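Local coordinates for oxidoreductase (Thermotoga maritima, PDB 1ZH8), which probably catalyses NADP-dependent oxidation or reduction of an alcohol or carbonyl substrate, as a Rossmann-fold member of the GFO/IDH/MocA oxidoreductase family, at residues K39-L44 against S290-F295; I323-R328 against N332-S337. One frame throughout, in Å; residues are numbered along the deposited sequence.

Contact 1 of 2, residues K39-L44 against S290-F295; sequences KNLSHL and SYQKEF. With NAP (NADP nicotinamide-adenine-dinucleotide phosphate), chain D.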
loop_
_atom_site.group_PDB
_atom_site.type_symbol
_atom_site.label_atom_id
_atom_site.label_comp_id
_atom_site.label_asym_id
_atom_site.label_seq_id
_atom_site.Cartn_x
_atom_site.Cartn_y
_atom_site.Cartn_z
ATOM N N LYS A 39 28.017 -22.933 -16.460
ATOM C CA LYS A 39 28.598 -24.262 -16.320
ATOM C C LYS A 39 27.573 -25.329 -16.668
ATOM O O LYS A 39 27.930 -26.445 -17.046
ATOM C CB LYS A 39 29.091 -24.484 -14.890
ATOM C CG LYS A 39 30.485 -23.944 -14.569
ATOM C CD LYS A 39 30.871 -24.333 -13.126
ATOM C CE LYS A 39 32.223 -23.738 -12.696
ATOM N NZ LYS A 39 33.311 -23.952 -13.704
ATOM N N ASN A 40 26.293 -24.991 -16.532
ATOM C CA ASN A 40 25.230 -25.927 -16.885
ATOM C C ASN A 40 24.832 -25.834 -18.350
ATOM O O ASN A 40 24.019 -26.616 -18.825
ATOM C CB ASN A 40 24.022 -25.722 -15.974
ATOM C CG ASN A 40 24.245 -26.295 -14.587
ATOM O OD1 ASN A 40 25.230 -26.997 -14.336
ATOM N ND2 ASN A 40 23.331 -26.004 -13.679
ATOM N N LEU A 41 25.425 -24.877 -19.060
ATOM C CA LEU A 41 25.115 -24.634 -20.458
ATOM C C LEU A 41 26.353 -24.721 -21.344
ATOM O O LEU A 41 26.463 -23.992 -22.331
ATOM C CB LEU A 41 24.448 -23.264 -20.611
ATOM C CG LEU A 41 23.129 -23.116 -19.853
ATOM C CD1 LEU A 41 22.650 -21.672 -19.864
ATOM C CD2 LEU A 41 22.069 -24.030 -20.442
ATOM N N SER A 42 27.278 -25.618 -21.023
ATOM C CA SER A 42 28.533 -25.686 -21.788
ATOM C C SER A 42 28.326 -26.263 -23.189
ATOM O O SER A 42 29.221 -26.218 -24.025
ATOM C CB SER A 42 29.606 -26.464 -21.037
ATOM O OG SER A 42 29.093 -27.712 -20.650
ATOM N N HIS A 43 27.139 -26.789 -23.456
ATOM C CA HIS A 43 26.826 -27.213 -24.807
ATOM C C HIS A 43 26.458 -26.017 -25.699
ATOM O O HIS A 43 26.414 -26.154 -26.926
ATOM C CB HIS A 43 25.733 -28.282 -24.804
ATOM C CG HIS A 43 24.473 -27.848 -24.134
ATOM N ND1 HIS A 43 24.356 -27.752 -22.765
ATOM C CD2 HIS A 43 23.273 -27.481 -24.643
ATOM C CE1 HIS A 43 23.138 -27.336 -22.458
ATOM N NE2 HIS A 43 22.463 -27.161 -23.580
ATOM N N LEU A 44 26.220 -24.852 -25.082
ATOM C CA LEU A 44 25.828 -23.629 -25.805
ATOM C C LEU A 44 26.884 -22.503 -25.773
ATOM O O LEU A 44 26.983 -21.690 -26.712
ATOM C CB LEU A 44 24.500 -23.080 -25.265
ATOM C CG LEU A 44 23.232 -23.937 -25.113
ATOM C CD1 LEU A 44 22.102 -23.050 -24.592
ATOM C CD2 LEU A 44 22.832 -24.603 -26.418
ATOM N N SER A 290 16.870 -19.092 -13.019
ATOM C CA SER A 290 16.480 -18.044 -13.955
ATOM C C SER A 290 17.653 -17.470 -14.754
ATOM O O SER A 290 17.470 -17.045 -15.897
ATOM C CB SER A 290 15.733 -16.913 -13.230
ATOM O OG SER A 290 16.508 -16.369 -12.169
ATOM N N TYR A 291 18.846 -17.448 -14.155
ATOM C CA TYR A 291 20.060 -17.034 -14.863
ATOM C C TYR A 291 20.362 -18.007 -15.990
ATOM O O TYR A 291 20.723 -17.608 -17.094
ATOM C CB TYR A 291 21.248 -16.952 -13.898
ATOM C CG TYR A 291 20.959 -16.061 -12.722
ATOM C CD1 TYR A 291 21.026 -14.670 -12.856
ATOM C CD2 TYR A 291 20.563 -16.600 -11.488
ATOM C CE1 TYR A 291 20.729 -13.835 -11.789
ATOM C CE2 TYR A 291 20.265 -15.767 -10.402
ATOM C CZ TYR A 291 20.354 -14.389 -10.571
ATOM O OH TYR A 291 20.093 -13.550 -9.526
ATOM N N GLN A 292 20.191 -19.290 -15.711
ATOM C CA GLN A 292 20.401 -20.300 -16.723
ATOM C C GLN A 292 19.380 -20.090 -17.827
ATOM O O GLN A 292 19.711 -20.150 -19.012
ATOM C CB GLN A 292 20.240 -21.681 -16.107
ATOM C CG GLN A 292 20.564 -22.808 -17.035
ATOM C CD GLN A 292 20.455 -24.143 -16.341
ATOM O OE1 GLN A 292 20.924 -24.316 -15.207
ATOM N NE2 GLN A 292 19.820 -25.099 -17.009
ATOM N N LYS A 293 18.144 -19.827 -17.417
ATOM C CA LYS A 293 17.052 -19.657 -18.347
ATOM C C LYS A 293 17.266 -18.448 -19.260
ATOM O O LYS A 293 16.971 -18.509 -20.460
ATOM C CB LYS A 293 15.726 -19.584 -17.600
ATOM C CG LYS A 293 15.107 -20.944 -17.397
ATOM C CD LYS A 293 13.680 -20.796 -16.918
ATOM C CE LYS A 293 12.680 -20.743 -18.077
ATOM N NZ LYS A 293 11.309 -20.327 -17.612
ATOM N N GLU A 294 17.807 -17.368 -18.708
ATOM C CA GLU A 294 18.061 -16.201 -19.520
ATOM C C GLU A 294 19.222 -16.421 -20.506
ATOM O O GLU A 294 19.203 -15.869 -21.612
ATOM C CB GLU A 294 18.216 -14.914 -18.680
ATOM C CG GLU A 294 19.468 -14.821 -17.841
ATOM C CD GLU A 294 19.511 -13.583 -16.965
ATOM O OE1 GLU A 294 18.670 -12.672 -17.149
ATOM O OE2 GLU A 294 20.397 -13.519 -16.084
ATOM N N PHE A 295 20.212 -17.229 -20.131
ATOM C CA PHE A 295 21.333 -17.505 -21.041
ATOM C C PHE A 295 20.887 -18.387 -22.210
ATOM O O PHE A 295 21.314 -18.200 -23.352
ATOM C CB PHE A 295 22.537 -18.105 -20.311
ATOM C CG PHE A 295 23.482 -17.071 -19.740
ATOM C CD1 PHE A 295 24.342 -16.360 -20.567
ATOM C CD2 PHE A 295 23.522 -16.823 -18.366
ATOM C CE1 PHE A 295 25.216 -15.390 -20.044
ATOM C CE2 PHE A 295 24.388 -15.868 -17.828
ATOM C CZ PHE A 295 25.244 -15.146 -18.678
HETATM P PA NAP D . 30.631 -6.255 -8.049
HETATM O O1A NAP D . 30.906 -7.417 -7.164
HETATM O O2A NAP D . 31.212 -4.994 -7.563
HETATM O O5B NAP D . 31.107 -6.635 -9.533
HETATM C C5B NAP D . 31.573 -5.634 -10.408
HETATM C C4B NAP D . 32.831 -6.153 -11.080
HETATM O O4B NAP D . 33.217 -5.282 -12.135
HETATM C C3B NAP D . 34.009 -6.211 -10.116
HETATM O O3B NAP D . 34.735 -7.345 -10.492
HETATM C C2B NAP D . 34.758 -4.939 -10.477
HETATM O O2B NAP D . 36.111 -4.690 -10.114
HETATM C C1B NAP D . 34.591 -4.957 -11.981
HETATM N N9A NAP D . 34.894 -3.651 -12.559
HETATM C C8A NAP D . 34.703 -2.407 -11.998
HETATM N N7A NAP D . 35.107 -1.477 -12.891
HETATM C C5A NAP D . 35.556 -2.115 -14.005
HETATM C C6A NAP D . 36.082 -1.670 -15.211
HETATM N N6A NAP D . 36.248 -0.378 -15.438
HETATM N N1A NAP D . 36.437 -2.570 -16.180
HETATM C C2A NAP D . 36.289 -3.916 -15.946
HETATM N N3A NAP D . 35.778 -4.365 -14.756
HETATM C C4A NAP D . 35.418 -3.479 -13.806
HETATM O O3 NAP D . 29.049 -6.059 -8.162
HETATM P PN NAP D . 28.029 -7.201 -8.652
HETATM O O1N NAP D . 28.685 -8.393 -9.277
HETATM O O2N NAP D . 27.139 -7.286 -7.503
HETATM O O5D NAP D . 27.189 -6.497 -9.833
HETATM C C5D NAP D . 27.634 -6.391 -11.174
HETATM C C4D NAP D . 26.416 -6.288 -12.090
HETATM O O4D NAP D . 25.583 -7.420 -11.872
HETATM C C3D NAP D . 25.575 -5.053 -11.756
HETATM O O3D NAP D . 25.106 -4.433 -12.930
HETATM C C2D NAP D . 24.401 -5.582 -10.967
HETATM O O2D NAP D . 23.234 -4.805 -11.138
HETATM C C1D NAP D . 24.271 -6.992 -11.525
HETATM N N1N NAP D . 23.655 -7.883 -10.545
HETATM C C2N NAP D . 22.499 -8.520 -10.895
HETATM C C3N NAP D . 21.858 -9.378 -9.995
HETATM C C7N NAP D . 20.714 -10.250 -10.452
HETATM O O7N NAP D . 20.108 -11.056 -9.471
HETATM N N7N NAP D . 20.301 -10.262 -11.735
HETATM C C4N NAP D . 22.421 -9.583 -8.728
HETATM C C5N NAP D . 23.615 -8.937 -8.383
HETATM C C6N NAP D . 24.227 -8.083 -9.305
HETATM P P2B NAP D . 37.305 -5.651 -9.622
HETATM O O1X NAP D . 38.033 -6.276 -10.793
HETATM O O2X NAP D . 36.784 -6.767 -8.745
HETATM O O3X NAP D . 38.224 -4.728 -8.852
#
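Leu41 lies against the first turn of helix 290-303, and Gln292 is its main partner. CD1 of Leu41 does most of the touching. Leu41 CD1 is 3.4 Å from the backbone O of Gln292. Leu41 CD1 is also 3.7 Å from Gln292 CG. About one turn along the helix, Leu41 CD1 reaches Phe295 CB at 3.6 Å. Leu41 CD2 stays near Gln292 CG as well, so the fork of the leucine rests on the aliphatic part of the glutamine.

Gln292 has CG anti to the backbone N (chi1 -174°) and an extended chain beyond it. This carries its amide past Leu41 to Asn40. There Asn40 ND2 gives a weak hydrogen bond to Gln292 OE1, 3.3 Å long and nearly straight. The two amide planes are turned 84° apart. The other end of the Gln292 amide, NE2, makes a weak hydrogen bond to Glu296.

The Tyr291 ring leads from the loop toward the cofactor. It packs on Leu33 and Ala37 of helix 28-39. Tyr291 OH gives a very short 2.5 Å hydrogen bond to NADP O7N, the carboxamide oxygen, which lies near the plane of the ring at its edge. A phenylalanine here would probably leave that carboxamide oxygen without its tyrosine partner and the nicotinamide end less firmly fixed.

The loop after helix 28-39 thus meets the helix that carries a cofactor-binding tyrosine. Apolar packing by Leu41 makes up most of the join. The single polar link across it is weak and involves an exposed asparagine, so it probably adds little to the hold.

Contact 2 of 2, residues I323-R328 against N332-S337; sequences IEACVR and NKVFVS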
loop_
_atom_site.group_PDB
_atom_site.type_symbol
_atom_site.label_atom_id
_atom_site.label_comp_id
_atom_site.label_asym_id
_atom_site.label_seq_id
_atom_site.Cartn_x
_atom_site.Cartn_y
_atom_site.Cartn_z
ATOM N N ILE A 323 10.725 2.724 -11.578
ATOM C CA ILE A 323 11.473 3.104 -10.380
ATOM C C ILE A 323 11.865 4.574 -10.411
ATOM O O ILE A 323 11.647 5.297 -9.431
ATOM C CB ILE A 323 12.717 2.218 -10.165
ATOM C CG1 ILE A 323 12.295 0.748 -9.981
ATOM C CG2 ILE A 323 13.515 2.689 -8.957
ATOM C CD1 ILE A 323 11.435 0.528 -8.791
ATOM N N GLU A 324 12.405 5.044 -11.531
ATOM C CA GLU A 324 12.771 6.457 -11.607
ATOM C C GLU A 324 11.563 7.384 -11.318
ATOM O O GLU A 324 11.704 8.390 -10.637
ATOM C CB GLU A 324 13.439 6.792 -12.934
ATOM C CG GLU A 324 13.953 8.235 -13.007
ATOM C CD GLU A 324 14.939 8.480 -14.139
ATOM O OE1 GLU A 324 15.622 7.527 -14.599
ATOM O OE2 GLU A 324 15.041 9.645 -14.558
ATOM N N ALA A 325 10.381 7.016 -11.800
ATOM C CA ALA A 325 9.158 7.765 -11.485
ATOM C C ALA A 325 8.864 7.820 -9.982
ATOM O O ALA A 325 8.603 8.896 -9.452
ATOM C CB ALA A 325 7.968 7.200 -12.239
ATOM N N CYS A 326 8.905 6.665 -9.314
ATOM C CA CYS A 326 8.772 6.576 -7.862
ATOM C C CYS A 326 9.753 7.436 -7.079
ATOM O O CYS A 326 9.373 8.094 -6.121
ATOM C CB CYS A 326 8.969 5.140 -7.416
ATOM S SG CYS A 326 7.636 4.049 -7.902
ATOM N N VAL A 327 11.019 7.411 -7.478
ATOM C CA VAL A 327 12.079 8.173 -6.822
ATOM C C VAL A 327 11.786 9.653 -6.884
ATOM O O VAL A 327 11.950 10.364 -5.888
ATOM C CB VAL A 327 13.477 7.877 -7.440
ATOM C CG1 VAL A 327 14.524 8.896 -6.989
ATOM C CG2 VAL A 327 13.932 6.489 -7.056
ATOM N N ARG A 328 11.312 10.122 -8.030
ATOM C CA ARG A 328 11.079 11.546 -8.161
ATOM C C ARG A 328 9.664 12.022 -7.816
ATOM O O ARG A 328 9.435 13.238 -7.682
ATOM C CB ARG A 328 11.590 12.069 -9.504
ATOM C CG ARG A 328 10.760 11.741 -10.722
ATOM C CD ARG A 328 11.649 11.911 -11.957
ATOM N NE ARG A 328 10.922 12.477 -13.093
ATOM C CZ ARG A 328 11.391 12.533 -14.341
ATOM N NH1 ARG A 328 12.605 12.051 -14.645
ATOM N NH2 ARG A 328 10.631 13.068 -15.292
ATOM N N ASN A 332 3.797 12.980 -5.579
ATOM C CA ASN A 332 3.071 13.532 -6.712
ATOM C C ASN A 332 2.824 12.484 -7.793
ATOM O O ASN A 332 3.612 11.541 -7.972
ATOM C CB ASN A 332 3.825 14.732 -7.293
ATOM C CG ASN A 332 3.784 15.932 -6.374
ATOM O OD1 ASN A 332 2.726 16.510 -6.126
ATOM N ND2 ASN A 332 4.935 16.310 -5.856
ATOM N N LYS A 333 1.737 12.663 -8.529
ATOM C CA LYS A 333 1.363 11.709 -9.557
ATOM C C LYS A 333 2.342 11.840 -10.714
ATOM O O LYS A 333 2.583 12.930 -11.200
ATOM C CB LYS A 333 -0.070 11.980 -9.984
ATOM C CG LYS A 333 -0.702 10.954 -10.870
ATOM C CD LYS A 333 -2.064 11.480 -11.317
ATOM C CE LYS A 333 -2.887 10.357 -11.879
ATOM N NZ LYS A 333 -4.323 10.737 -11.966
ATOM N N VAL A 334 2.962 10.738 -11.111
ATOM C CA VAL A 334 3.845 10.772 -12.259
ATOM C C VAL A 334 3.338 9.778 -13.295
ATOM O O VAL A 334 3.165 8.604 -12.995
ATOM C CB VAL A 334 5.291 10.407 -11.893
ATOM C CG1 VAL A 334 6.185 10.457 -13.155
ATOM C CG2 VAL A 334 5.826 11.317 -10.778
ATOM N N PHE A 335 3.079 10.263 -14.502
ATOM C CA PHE A 335 2.704 9.408 -15.617
ATOM C C PHE A 335 3.988 8.845 -16.232
ATOM O O PHE A 335 4.822 9.585 -16.786
ATOM C CB PHE A 335 1.907 10.203 -16.651
ATOM C CG PHE A 335 0.514 10.570 -16.196
ATOM C CD1 PHE A 335 -0.556 9.706 -16.417
ATOM C CD2 PHE A 335 0.271 11.782 -15.552
ATOM C CE1 PHE A 335 -1.838 10.037 -16.010
ATOM C CE2 PHE A 335 -1.026 12.113 -15.128
ATOM C CZ PHE A 335 -2.087 11.228 -15.370
ATOM N N VAL A 336 4.138 7.530 -16.128
ATOM C CA VAL A 336 5.367 6.846 -16.516
ATOM C C VAL A 336 5.782 7.094 -17.962
ATOM O O VAL A 336 6.954 7.315 -18.236
ATOM C CB VAL A 336 5.286 5.332 -16.236
ATOM C CG1 VAL A 336 6.603 4.661 -16.613
ATOM C CG2 VAL A 336 4.995 5.092 -14.761
ATOM N N SER A 337 4.827 7.065 -18.883
ATOM C CA SER A 337 5.104 7.463 -20.265
ATOM C C SER A 337 5.970 8.717 -20.435
ATOM O O SER A 337 6.799 8.744 -21.334
ATOM C CB SER A 337 3.815 7.665 -21.034
ATOM O OG SER A 337 3.354 6.407 -21.470
#
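Val334 packs on Ala325, and this pair is the main contact between the end of helix 313-329 and the chain that returns beside it. The segment begins with Asn332, whose carbonyl O is hydrogen-bonded to the hydroxyl of Ser329, near the end of the helix. Lys333 makes its contacts with other parts of the fold and the assembly. It forms a cation-pi contact with Trp216, and its NZ is hydrogen-bonded to the backbone O of Ala330 of the second subunit.

Val334 then points back at the helix. Its CG1 is anti to the backbone N (chi1 180°), which brings Val334 CG1 to 3.8 Å from Ala325 CB. Val334 CG2 lies 3.9 Å from the backbone O of Ala325. The valine therefore meets the alanine with both branches, one on the side chain and one beside the carbonyl. Ala325 CA and Val334 CA are 6.2 Å apart, a close approach that the small alanine side chain permits.

Phe335 points away from the helix, as expected for the next residue of a strand. Its backbone O is hydrogen-bonded to the hydroxyl of Ser338. At Val336 the chain enters a 3-10 turn. CG2 of Val336 comes within 4.4 Å of Ala325 CB, a looser touch, and Val336 also packs on Ala321, one turn earlier in the helix.

No hydrogen bond joins the two segments; the contact is apolar. Backbone hydrogen bonds between Val334 and Ile217 and between Val336 and Glu215 place the short strand 334-335 antiparallel to strand 214-222, at an edge of the mixed sheet. Ala325 touches Ile217 too. The result is a helix-turn-strand unit, packed on the large open sheet of a GFO/IDH/MocA-type fold.

Contact 1 and contact 2 lie on opposite sides of the chain's centre. Their own centres are 35 Å apart, and their nearest atoms are about 16 Å apart, so they do not touch. They follow one another along the chain: contact 1 uses helix 290-303, and contact 2 uses helix 313-329, the next helix. Only contact 1 includes a residue of the NADP pocket. It ties that helix to the Rossmann part of the fold. Contact 2 belongs to the sheet side of the molecule, where Asn332 and Lys333 also meet the second subunit. One contact thus borders the cofactor and the other the subunit interface.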